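Local coordinates for protein methylthioribose-1-phosphate isomerase (Saccharomyces cerevisiae, PDB 1W2W) that catalyses the interconversion of 5-methylthioribose 1-phosphate and 5-methylthioribulose 1-phosphate in the methionine salvage pathway, at residues A[20-24]-A[47-51]; A[35-39]-A[63-67]; A[99-103]-A[116-120]. All blocks are in the same frame, centred on the assembly; numbering follows the deposited sequence.

Contact 1: residues A[20-24]-A[47-51]; sequences VLDQL and SMQVR. With SO4 (sulfate ion), chain I.
Leu24 rests its CD2 methyl on the carbonyl oxygen of Ser47, 3.7 Å away, where helix 38-46 ends in a Schellman motif. The turn hinges on Met48, a selenomethionine with positive phi, and starts the loop whose Arg51 binds the sulfate. The same Leu24 CD2 lies against Met48 O, which also accepts from an aromatic side chain of another protein chain.

Gln49 then grips 20-24 twice. Its carbonyl O accepts a hydrogen bond from Gln23 N at 2.8 Å, on a lone pair in the carbonyl plane. Its side-chain NE2 gives a nearly straight bond to Asp22 OD2 (3.0 Å, 170°); NE2 meets OD2 from above the carboxylate plane, while OD2 lies close to the plane of the Gln49 amide. Asp22 OD1 accepts from Leu24 N in an Asx turn.

Val50 turns its CG2 methyl back on Val20 CG2 at 3.5 Å, a tight crossing at about a right angle, with Val59 of helix 53-73 touching both valines.

Arg51 is bent at chi2 (60°) and chi3 (53°), curling its guanidinium toward Gln23 and the sulfate. Gly52 N, Arg106 NH2 and residues of another protein chain also bind this ion, probably from the crystallisation liquor, at what may be a site for the substrate phosphate beside Cys181, the predicted transition-state stabiliser. Arg51 NE meets sulfate O3 at 2.9 Å, NH1 a lone pair of Gln23 OE1 at 3.0 Å.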
ATOM      1  N   VAL A  20      23.684   7.518 -14.525  1.00  5.46           N
ATOM      2  CA  VAL A  20      22.491   7.710 -13.704  1.00  4.81           C
ATOM      3  C   VAL A  20      22.393   6.647 -12.617  1.00  3.14           C
ATOM      4  O   VAL A  20      22.827   5.502 -12.792  1.00  5.89           O
ATOM      5  CB  VAL A  20      21.202   7.704 -14.542  1.00  5.23           C
ATOM      6  CG1 VAL A  20      21.209   8.841 -15.567  1.00  6.44           C
ATOM      7  CG2 VAL A  20      21.007   6.337 -15.214  1.00  5.10           C
ATOM      8  N   LEU A  21      21.831   7.022 -11.476  1.00  5.22           N
ATOM      9  CA  LEU A  21      21.637   6.050 -10.410  1.00  5.82           C
ATOM     10  C   LEU A  21      20.566   5.073 -10.848  1.00  6.07           C
ATOM     11  O   LEU A  21      19.553   5.483 -11.398  1.00  7.17           O
ATOM     12  CB  LEU A  21      21.151   6.755  -9.147  1.00  5.19           C
ATOM     13  CG  LEU A  21      22.187   7.290  -8.165  1.00  5.66           C
ATOM     14  CD1 LEU A  21      21.445   7.847  -6.968  1.00  4.14           C
ATOM     15  CD2 LEU A  21      23.165   6.197  -7.755  1.00  5.54           C
ATOM     16  N   ASP A  22      20.769   3.788 -10.581  1.00  9.81           N
ATOM     17  CA  ASP A  22      19.703   2.823 -10.830  1.00 10.42           C
ATOM     18  C   ASP A  22      18.705   2.872  -9.671  1.00 11.56           C
ATOM     19  O   ASP A  22      18.933   2.294  -8.590  1.00 11.02           O
ATOM     20  CB  ASP A  22      20.283   1.419 -10.961  1.00 11.99           C
ATOM     21  CG  ASP A  22      19.257   0.418 -11.434  1.00 13.45           C
ATOM     22  OD1 ASP A  22      18.041   0.685 -11.256  1.00 15.99           O
ATOM     23  OD2 ASP A  22      19.576  -0.650 -12.008  1.00 16.04           O
ATOM     24  N   GLN A  23      17.591   3.563  -9.884  1.00 10.80           N
ATOM     25  CA  GLN A  23      16.673   3.784  -8.774  1.00 11.44           C
ATOM     26  C   GLN A  23      15.870   2.555  -8.400  1.00 12.64           C
ATOM     27  O   GLN A  23      15.184   2.556  -7.373  1.00 14.51           O
ATOM     28  CB  GLN A  23      15.756   4.964  -9.061  1.00 10.50           C
ATOM     29  CG  GLN A  23      16.529   6.274  -9.230  1.00 10.02           C
ATOM     30  CD  GLN A  23      15.602   7.459  -9.365  1.00 11.08           C
ATOM     31  OE1 GLN A  23      14.660   7.607  -8.587  1.00 10.45           O
ATOM     32  NE2 GLN A  23      15.853   8.305 -10.362  1.00 12.23           N
ATOM     33  N   LEU A  24      15.943   1.512  -9.221  1.00 12.93           N
ATOM     34  CA  LEU A  24      15.317   0.250  -8.865  1.00 13.45           C
ATOM     35  C   LEU A  24      16.028  -0.374  -7.664  1.00 12.67           C
ATOM     36  O   LEU A  24      15.413  -1.135  -6.927  1.00 14.18           O
ATOM     37  CB  LEU A  24      15.336  -0.745 -10.036  1.00 13.30           C
ATOM     38  CG  LEU A  24      14.591  -0.399 -11.331  1.00 15.35           C
ATOM     39  CD1 LEU A  24      14.945  -1.460 -12.359  1.00 14.93           C
ATOM     40  CD2 LEU A  24      13.079  -0.373 -11.110  1.00 15.40           C
ATOM     41  N   SER A  47      12.460   1.085 -18.226  1.00 14.55           N
ATOM     42  CA  SER A  47      12.619   0.176 -17.099  1.00 13.49           C
ATOM     43  C   SER A  47      12.493   0.879 -15.742  1.00 13.82           C
ATOM     44  O   SER A  47      12.468   0.215 -14.701  1.00 13.13           O
ATOM     45  CB  SER A  47      13.973  -0.536 -17.195  1.00 15.45           C
ATOM     46  OG  SER A  47      15.025   0.341 -16.821  1.00 16.50           O
HETATM   47  N   MSE A  48      12.412   2.209 -15.745  1.00 12.12           N
HETATM   48  CA  MSE A  48      12.280   2.975 -14.493  1.00 11.90           C
HETATM   49  C   MSE A  48      13.523   2.928 -13.611  1.00 11.46           C
HETATM   50  O   MSE A  48      13.468   3.075 -12.378  1.00 11.25           O
HETATM   51  CB  MSE A  48      11.012   2.591 -13.732  1.00 12.17           C
HETATM   52  CG  MSE A  48       9.760   2.932 -14.522  1.00 11.78           C
HETATM   53 SE   MSE A  48       8.099   2.597 -13.550  1.00 18.16          SE
HETATM   54  CE  MSE A  48       8.195   4.020 -12.164  1.00 13.37           C
ATOM     55  N   GLN A  49      14.666   2.743 -14.260  1.00 11.24           N
ATOM     56  CA  GLN A  49      15.936   2.921 -13.587  1.00 11.04           C
ATOM     57  C   GLN A  49      16.170   4.399 -13.324  1.00 10.79           C
ATOM     58  O   GLN A  49      16.718   4.753 -12.288  1.00 11.55           O
ATOM     59  CB  GLN A  49      17.085   2.357 -14.416  1.00 12.17           C
ATOM     60  CG  GLN A  49      17.093   0.842 -14.478  1.00 13.58           C
ATOM     61  CD  GLN A  49      18.143   0.344 -15.440  1.00 14.92           C
ATOM     62  OE1 GLN A  49      18.032   0.580 -16.640  1.00 16.83           O
ATOM     63  NE2 GLN A  49      19.167  -0.331 -14.923  1.00 14.61           N
ATOM     64  N   VAL A  50      15.746   5.248 -14.255  1.00 11.21           N
ATOM     65  CA  VAL A  50      15.538   6.666 -13.963  1.00 10.84           C
ATOM     66  C   VAL A  50      14.031   6.882 -13.994  1.00 11.43           C
ATOM     67  O   VAL A  50      13.346   6.412 -14.912  1.00 11.97           O
ATOM     68  CB  VAL A  50      16.184   7.563 -15.052  1.00 10.93           C
ATOM     69  CG1 VAL A  50      15.897   9.035 -14.771  1.00 10.06           C
ATOM     70  CG2 VAL A  50      17.692   7.335 -15.129  1.00 10.99           C
ATOM     71  N   ARG A  51      13.497   7.590 -13.001  1.00  9.70           N
ATOM     72  CA  ARG A  51      12.092   7.960 -13.064  1.00 10.80           C
ATOM     73  C   ARG A  51      11.894   9.274 -12.329  1.00 10.02           C
ATOM     74  O   ARG A  51      12.861   9.859 -11.831  1.00  8.93           O
ATOM     75  CB  ARG A  51      11.178   6.846 -12.530  1.00 10.43           C
ATOM     76  CG  ARG A  51      11.740   6.021 -11.356  1.00 10.27           C
ATOM     77  CD  ARG A  51      12.065   6.856 -10.120  1.00  8.74           C
ATOM     78  NE  ARG A  51      10.914   7.664  -9.720  1.00  9.76           N
ATOM     79  CZ  ARG A  51      10.963   8.734  -8.933  1.00 11.70           C
ATOM     80  NH1 ARG A  51      12.118   9.149  -8.432  1.00 10.18           N
ATOM     81  NH2 ARG A  51       9.839   9.392  -8.644  1.00 10.14           N
TER
HETATM   82  S   SO4 I1212       7.393   7.947 -11.723  1.00 12.07           S
HETATM   83  O1  SO4 I1212       8.229   8.380 -12.847  1.00 11.67           O
HETATM   84  O2  SO4 I1212       6.491   6.897 -12.200  1.00 14.99           O
HETATM   85  O3  SO4 I1212       8.231   7.393 -10.676  1.00 12.20           O
HETATM   86  O4  SO4 I1212       6.610   9.083 -11.252  1.00 16.75           O

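Contact 2: residues A[35-39]-A[63-67]; sequences IHTID and SVLTE
Ile38 N donates to Glu67 OE2 at 2.7 Å and 173°, the one hydrogen bond with settled geometry between 35-39 and 63-67. The amide meets this oxygen on its anti side, 27° out of the carboxylate plane. Glu67 has CG anti to the backbone N (chi1 177°) and an extended chain, which carries the carboxylate to the amide and lays it across the Ile38 side chain: Ile38 CB sits 3.3 Å from OE2, and CD1 packs on the carboxyl carbon.

Beside this bond small groups meet. Ser63 CB touches both Thr37 O at 3.4 Å and Ile35 CG2 at 3.6 Å. Ile38 CD1 extends to Val64 CG2 (4.1 Å). Thr66 CG2 approaches Ile35 O at 3.5 Å.

A second shell sets the carboxylate. Arg98 of helix 88-103 forms a salt bridge with Glu67 OE1 through NE and with Asp39 OD2 through NH2, so one guanidinium probably offsets two like charges whose oxygens, Asp39 OD2 and Glu67 OE2, stay 5.1 Å apart. Tyr83 OH also bonds Glu67 OE1. Asp40 OD2 accepts from the amides of His36 and Thr37.

Thr37 occupies the N-cap, its OG1 taking a weak bond from Asp39 N. With Glu67 receiving the next amide, the start of helix 38-46 is capped partly by its own N-cap residue and partly from helix 53-73, within the helical N-terminal part of this MtnA enzyme.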
ATOM      1  N   ILE A  35      25.256   6.437 -19.687  1.00 14.61           N
ATOM      2  CA  ILE A  35      24.406   6.792 -20.816  1.00 15.47           C
ATOM      3  C   ILE A  35      25.278   7.208 -22.000  1.00 15.43           C
ATOM      4  O   ILE A  35      25.992   8.199 -21.918  1.00 15.28           O
ATOM      5  CB  ILE A  35      23.476   7.959 -20.429  1.00 15.08           C
ATOM      6  CG1 ILE A  35      22.675   7.623 -19.161  1.00 14.38           C
ATOM      7  CG2 ILE A  35      22.594   8.364 -21.609  1.00 15.02           C
ATOM      8  CD1 ILE A  35      21.629   6.509 -19.321  1.00 13.58           C
ATOM      9  N   HIS A  36      25.224   6.443 -23.087  1.00 16.09           N
ATOM     10  CA  HIS A  36      26.024   6.745 -24.275  1.00 16.53           C
ATOM     11  C   HIS A  36      25.165   7.085 -25.487  1.00 16.13           C
ATOM     12  O   HIS A  36      25.552   7.903 -26.329  1.00 16.35           O
ATOM     13  CB  HIS A  36      26.971   5.577 -24.588  1.00 16.94           C
ATOM     14  CG  HIS A  36      27.974   5.317 -23.504  1.00 18.96           C
ATOM     15  ND1 HIS A  36      28.958   6.222 -23.172  1.00 20.21           N
ATOM     16  CD2 HIS A  36      28.140   4.259 -22.676  1.00 20.02           C
ATOM     17  CE1 HIS A  36      29.688   5.733 -22.184  1.00 22.34           C
ATOM     18  NE2 HIS A  36      29.211   4.545 -21.863  1.00 20.40           N
ATOM     19  N   THR A  37      24.004   6.449 -25.587  1.00 16.07           N
ATOM     20  CA  THR A  37      23.160   6.606 -26.765  1.00 16.08           C
ATOM     21  C   THR A  37      21.702   6.756 -26.397  1.00 16.04           C
ATOM     22  O   THR A  37      21.322   6.616 -25.223  1.00 16.49           O
ATOM     23  CB  THR A  37      23.276   5.379 -27.676  1.00 16.81           C
ATOM     24  OG1 THR A  37      22.605   4.271 -27.051  1.00 18.04           O
ATOM     25  CG2 THR A  37      24.734   4.944 -27.798  1.00 15.32           C
ATOM     26  N   ILE A  38      20.888   7.018 -27.414  1.00 14.59           N
ATOM     27  CA  ILE A  38      19.453   7.142 -27.200  1.00 15.52           C
ATOM     28  C   ILE A  38      18.867   5.805 -26.761  1.00 15.05           C
ATOM     29  O   ILE A  38      17.863   5.760 -26.041  1.00 15.48           O
ATOM     30  CB  ILE A  38      18.770   7.727 -28.446  1.00 14.23           C
ATOM     31  CG1 ILE A  38      19.187   9.201 -28.580  1.00 14.88           C
ATOM     32  CG2 ILE A  38      17.247   7.656 -28.320  1.00 15.15           C
ATOM     33  CD1 ILE A  38      18.801   9.854 -29.905  1.00 15.50           C
ATOM     34  N   ASP A  39      19.501   4.703 -27.156  1.00 16.15           N
ATOM     35  CA  ASP A  39      19.011   3.408 -26.685  1.00 15.07           C
ATOM     36  C   ASP A  39      19.153   3.300 -25.176  1.00 16.00           C
ATOM     37  O   ASP A  39      18.315   2.673 -24.533  1.00 14.87           O
ATOM     38  CB  ASP A  39      19.733   2.225 -27.338  1.00 17.41           C
ATOM     39  CG  ASP A  39      19.521   2.172 -28.825  1.00 19.30           C
ATOM     40  OD1 ASP A  39      18.365   1.957 -29.250  1.00 22.99           O
ATOM     41  OD2 ASP A  39      20.448   2.350 -29.635  1.00 23.07           O
ATOM     42  N   SER A  63      20.746  11.907 -23.333  1.00 12.67           N
ATOM     43  CA  SER A  63      21.092  10.741 -24.147  1.00 13.49           C
ATOM     44  C   SER A  63      21.184  11.091 -25.637  1.00 13.87           C
ATOM     45  O   SER A  63      21.923  10.439 -26.382  1.00 14.79           O
ATOM     46  CB  SER A  63      20.137   9.562 -23.905  1.00 13.22           C
ATOM     47  OG  SER A  63      18.912   9.724 -24.603  1.00 13.94           O
ATOM     48  N   VAL A  64      20.441  12.108 -26.065  1.00 13.82           N
ATOM     49  CA  VAL A  64      20.566  12.613 -27.435  1.00 13.56           C
ATOM     50  C   VAL A  64      21.938  13.272 -27.607  1.00 13.97           C
ATOM     51  O   VAL A  64      22.639  13.067 -28.614  1.00 13.76           O
ATOM     52  CB  VAL A  64      19.447  13.626 -27.761  1.00 12.58           C
ATOM     53  CG1 VAL A  64      19.528  14.055 -29.227  1.00 13.70           C
ATOM     54  CG2 VAL A  64      18.070  13.036 -27.493  1.00 12.41           C
ATOM     55  N   LEU A  65      22.338  14.066 -26.621  1.00 13.99           N
ATOM     56  CA  LEU A  65      23.641  14.717 -26.683  1.00 13.32           C
ATOM     57  C   LEU A  65      24.790  13.706 -26.656  1.00 13.66           C
ATOM     58  O   LEU A  65      25.725  13.812 -27.451  1.00 14.04           O
ATOM     59  CB  LEU A  65      23.806  15.773 -25.580  1.00 13.05           C
ATOM     60  CG  LEU A  65      25.183  16.461 -25.507  1.00 12.16           C
ATOM     61  CD1 LEU A  65      25.476  17.251 -26.792  1.00 13.83           C
ATOM     62  CD2 LEU A  65      25.258  17.382 -24.296  1.00 12.74           C
ATOM     63  N   THR A  66      24.750  12.724 -25.763  1.00 12.85           N
ATOM     64  CA  THR A  66      25.820  11.724 -25.774  1.00 14.00           C
ATOM     65  C   THR A  66      25.855  10.975 -27.107  1.00 14.66           C
ATOM     66  O   THR A  66      26.938  10.630 -27.592  1.00 15.82           O
ATOM     67  CB  THR A  66      25.730  10.721 -24.596  1.00 13.63           C
ATOM     68  OG1 THR A  66      24.432  10.124 -24.553  1.00 13.96           O
ATOM     69  CG2 THR A  66      25.858  11.418 -23.257  1.00 15.13           C
ATOM     70  N   GLU A  67      24.686  10.727 -27.694  1.00 13.71           N
ATOM     71  CA  GLU A  67      24.628  10.037 -28.981  1.00 15.37           C
ATOM     72  C   GLU A  67      25.292  10.855 -30.086  1.00 16.44           C
ATOM     73  O   GLU A  67      26.102  10.328 -30.860  1.00 16.57           O
ATOM     74  CB  GLU A  67      23.202   9.655 -29.386  1.00 15.19           C
ATOM     75  CG  GLU A  67      23.162   9.011 -30.767  1.00 14.88           C
ATOM     76  CD  GLU A  67      22.005   8.055 -30.937  1.00 16.19           C
ATOM     77  OE1 GLU A  67      21.389   8.056 -32.022  1.00 16.44           O
ATOM     78  OE2 GLU A  67      21.711   7.299 -29.987  1.00 16.67           O
TER

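Contact 3: residues A[99-103]-A[116-120]; sequences LDFLL and LVEIK
Leu116 drives its CD1 methyl against helix 88-103 where Leu103 N bonds back to Leu99 O, standing 3.6 Å from Leu99 O and 3.7 Å from Leu103 CB. Helices 88-103 and 111-124 form an antiparallel hairpin: the axes of the two short segments run at 174° and come no closer than 11.1 Å, a spacing bridged by long side chains. On the tight, buried side the other Leu116 branch, CD2, lies 4.0 Å from Leu102 CD2, the two leucines crossing at about a right angle. Ile119 adds a looser touch, its CG2 at 4.4 Å from Leu99 CD1. Val64 of helix 53-73 packs against Leu99 and Leu102, and Leu136 of helix 129-168 meets Ile119, so this face joins the bundle core.

On the solvent side Leu103 flanks Leu116 CD1, and Lys120 reaches across to Asp100. Lys120 is extended beyond CG, with chi2 to chi4 all near 180°, and slides past Leu99 in the opposite direction, CG resting 3.8 Å from Leu99 CD1. Its NZ ends 2.7 Å from Asp100 OD1, on the syn lone pair, in a salt bridge between helices. With an alanine in place of Lys120, Asp100 would probably lose its cross-helix partner and the outer flank of Leu99 would be less covered.

The chemistry implies a hairpin whose apolar interior supplies most of the buried area, while a single charge pair ties its outer edge.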
ATOM      1  N   LEU A  99      14.478  10.102 -31.951  1.00 16.78           N
ATOM      2  CA  LEU A  99      13.724  10.952 -31.020  1.00 16.24           C
ATOM      3  C   LEU A  99      12.293  10.479 -30.792  1.00 17.19           C
ATOM      4  O   LEU A  99      11.799  10.494 -29.661  1.00 15.69           O
ATOM      5  CB  LEU A  99      13.768  12.426 -31.444  1.00 15.86           C
ATOM      6  CG  LEU A  99      15.142  13.094 -31.491  1.00 14.62           C
ATOM      7  CD1 LEU A  99      15.027  14.466 -32.158  1.00 14.91           C
ATOM      8  CD2 LEU A  99      15.723  13.225 -30.075  1.00 16.19           C
ATOM      9  N   ASP A 100      11.620  10.052 -31.854  1.00 16.55           N
ATOM     10  CA  ASP A 100      10.312   9.416 -31.713  1.00 17.09           C
ATOM     11  C   ASP A 100      10.351   8.112 -30.910  1.00 15.66           C
ATOM     12  O   ASP A 100       9.449   7.841 -30.118  1.00 14.78           O
ATOM     13  CB  ASP A 100       9.643   9.204 -33.084  1.00 17.01           C
ATOM     14  CG  ASP A 100       9.392  10.515 -33.828  1.00 21.09           C
ATOM     15  OD1 ASP A 100       9.445  11.599 -33.205  1.00 22.42           O
ATOM     16  OD2 ASP A 100       9.138  10.557 -35.055  1.00 21.43           O
ATOM     17  N   PHE A 101      11.394   7.308 -31.110  1.00 14.34           N
ATOM     18  CA  PHE A 101      11.593   6.090 -30.322  1.00 15.41           C
ATOM     19  C   PHE A 101      11.710   6.460 -28.838  1.00 14.88           C
ATOM     20  O   PHE A 101      11.006   5.900 -27.981  1.00 14.35           O
ATOM     21  CB  PHE A 101      12.849   5.369 -30.826  1.00 15.16           C
ATOM     22  CG  PHE A 101      13.263   4.183 -30.002  1.00 17.20           C
ATOM     23  CD1 PHE A 101      12.387   3.128 -29.782  1.00 19.18           C
ATOM     24  CD2 PHE A 101      14.532   4.130 -29.451  1.00 17.91           C
ATOM     25  CE1 PHE A 101      12.774   2.036 -29.023  1.00 21.73           C
ATOM     26  CE2 PHE A 101      14.927   3.036 -28.692  1.00 20.93           C
ATOM     27  CZ  PHE A 101      14.046   1.989 -28.481  1.00 20.36           C
ATOM     28  N   LEU A 102      12.589   7.415 -28.546  1.00 13.83           N
ATOM     29  CA  LEU A 102      12.807   7.859 -27.161  1.00 13.17           C
ATOM     30  C   LEU A 102      11.501   8.323 -26.521  1.00 13.82           C
ATOM     31  O   LEU A 102      11.198   7.965 -25.376  1.00 13.96           O
ATOM     32  CB  LEU A 102      13.834   8.996 -27.120  1.00 14.29           C
ATOM     33  CG  LEU A 102      14.207   9.544 -25.737  1.00 12.99           C
ATOM     34  CD1 LEU A 102      14.710   8.384 -24.884  1.00 14.77           C
ATOM     35  CD2 LEU A 102      15.313  10.584 -25.889  1.00 13.86           C
ATOM     36  N   LEU A 103      10.737   9.123 -27.265  1.00 13.48           N
ATOM     37  CA  LEU A 103       9.434   9.608 -26.816  1.00 14.97           C
ATOM     38  C   LEU A 103       8.506   8.473 -26.384  1.00 15.36           C
ATOM     39  O   LEU A 103       7.706   8.629 -25.456  1.00 14.68           O
ATOM     40  CB  LEU A 103       8.754  10.436 -27.913  1.00 14.92           C
ATOM     41  CG  LEU A 103       7.361  10.979 -27.589  1.00 16.00           C
ATOM     42  CD1 LEU A 103       7.487  12.124 -26.590  1.00 16.20           C
ATOM     43  CD2 LEU A 103       6.663  11.446 -28.852  1.00 16.56           C
ATOM     44  N   LEU A 116      11.608  17.086 -25.948  1.00 13.43           N
ATOM     45  CA  LEU A 116      11.927  16.561 -27.279  1.00 15.49           C
ATOM     46  C   LEU A 116      11.420  17.482 -28.393  1.00 16.74           C
ATOM     47  O   LEU A 116      12.052  17.595 -29.444  1.00 16.60           O
ATOM     48  CB  LEU A 116      11.401  15.135 -27.468  1.00 15.77           C
ATOM     49  CG  LEU A 116      12.031  14.099 -26.528  1.00 16.51           C
ATOM     50  CD1 LEU A 116      11.497  12.701 -26.827  1.00 17.86           C
ATOM     51  CD2 LEU A 116      13.563  14.124 -26.558  1.00 17.32           C
ATOM     52  N   VAL A 117      10.292  18.147 -28.159  1.00 17.00           N
ATOM     53  CA  VAL A 117       9.780  19.152 -29.093  1.00 17.87           C
ATOM     54  C   VAL A 117      10.812  20.266 -29.276  1.00 18.03           C
ATOM     55  O   VAL A 117      11.119  20.666 -30.403  1.00 18.67           O
ATOM     56  CB  VAL A 117       8.429  19.743 -28.604  1.00 17.82           C
ATOM     57  CG1 VAL A 117       8.082  21.031 -29.355  1.00 19.19           C
ATOM     58  CG2 VAL A 117       7.310  18.707 -28.717  1.00 18.18           C
ATOM     59  N   GLU A 118      11.355  20.748 -28.163  1.00 16.65           N
ATOM     60  CA  GLU A 118      12.359  21.796 -28.193  1.00 18.32           C
ATOM     61  C   GLU A 118      13.619  21.306 -28.898  1.00 17.08           C
ATOM     62  O   GLU A 118      14.195  22.035 -29.711  1.00 18.67           O
ATOM     63  CB  GLU A 118      12.682  22.292 -26.782  1.00 18.85           C
ATOM     64  CG  GLU A 118      13.521  23.563 -26.731  1.00 24.86           C
ATOM     65  CD  GLU A 118      13.102  24.618 -27.744  1.00 29.51           C
ATOM     66  OE1 GLU A 118      11.899  24.955 -27.821  1.00 31.73           O
ATOM     67  OE2 GLU A 118      13.989  25.117 -28.465  1.00 31.89           O
ATOM     68  N   ILE A 119      14.042  20.076 -28.602  1.00 16.57           N
ATOM     69  CA  ILE A 119      15.236  19.536 -29.262  1.00 15.08           C
ATOM     70  C   ILE A 119      15.013  19.433 -30.779  1.00 16.24           C
ATOM     71  O   ILE A 119      15.917  19.759 -31.563  1.00 15.60           O
ATOM     72  CB  ILE A 119      15.667  18.187 -28.663  1.00 15.64           C
ATOM     73  CG1 ILE A 119      16.154  18.385 -27.221  1.00 14.46           C
ATOM     74  CG2 ILE A 119      16.739  17.519 -29.554  1.00 13.54           C
ATOM     75  CD1 ILE A 119      16.284  17.100 -26.406  1.00 16.69           C
ATOM     76  N   LYS A 120      13.826  18.996 -31.190  1.00 15.86           N
ATOM     77  CA  LYS A 120      13.496  18.975 -32.622  1.00 18.39           C
ATOM     78  C   LYS A 120      13.537  20.362 -33.269  1.00 18.79           C
ATOM     79  O   LYS A 120      13.990  20.512 -34.417  1.00 19.24           O
ATOM     80  CB  LYS A 120      12.137  18.326 -32.876  1.00 16.38           C
ATOM     81  CG  LYS A 120      12.159  16.816 -32.760  1.00 19.77           C
ATOM     82  CD  LYS A 120      10.870  16.219 -33.286  1.00 21.58           C
ATOM     83  CE  LYS A 120      10.854  14.717 -33.113  1.00 22.87           C
ATOM     84  NZ  LYS A 120       9.715  14.170 -33.898  1.00 24.16           N
TER

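How the contacts relate
Contacts 1 and 2 are buried and contact 3 is partly so, with an exposed charged edge. Contacts 1 and 2 alternate along the chain: contact 1 joins the end of strand 17-21 to the loop between helices 38-46 and 53-73, contact 2 the start of helix 38-46 to helix 53-73; they meet where Val20 CG1 lies 4.1 Å from Ile35 CG1. Contact 3 adds the next hairpin and packs on contact 2 through Val64 CG2 and Leu99 CD2, 3.5 Å apart, but stays about 10 Å from contact 1 at the nearest atoms. Amide and guanidinium bonds dominate beside the anion pocket, one carboxylate receives an amide at a helix start, and leucines fill the outer hairpin.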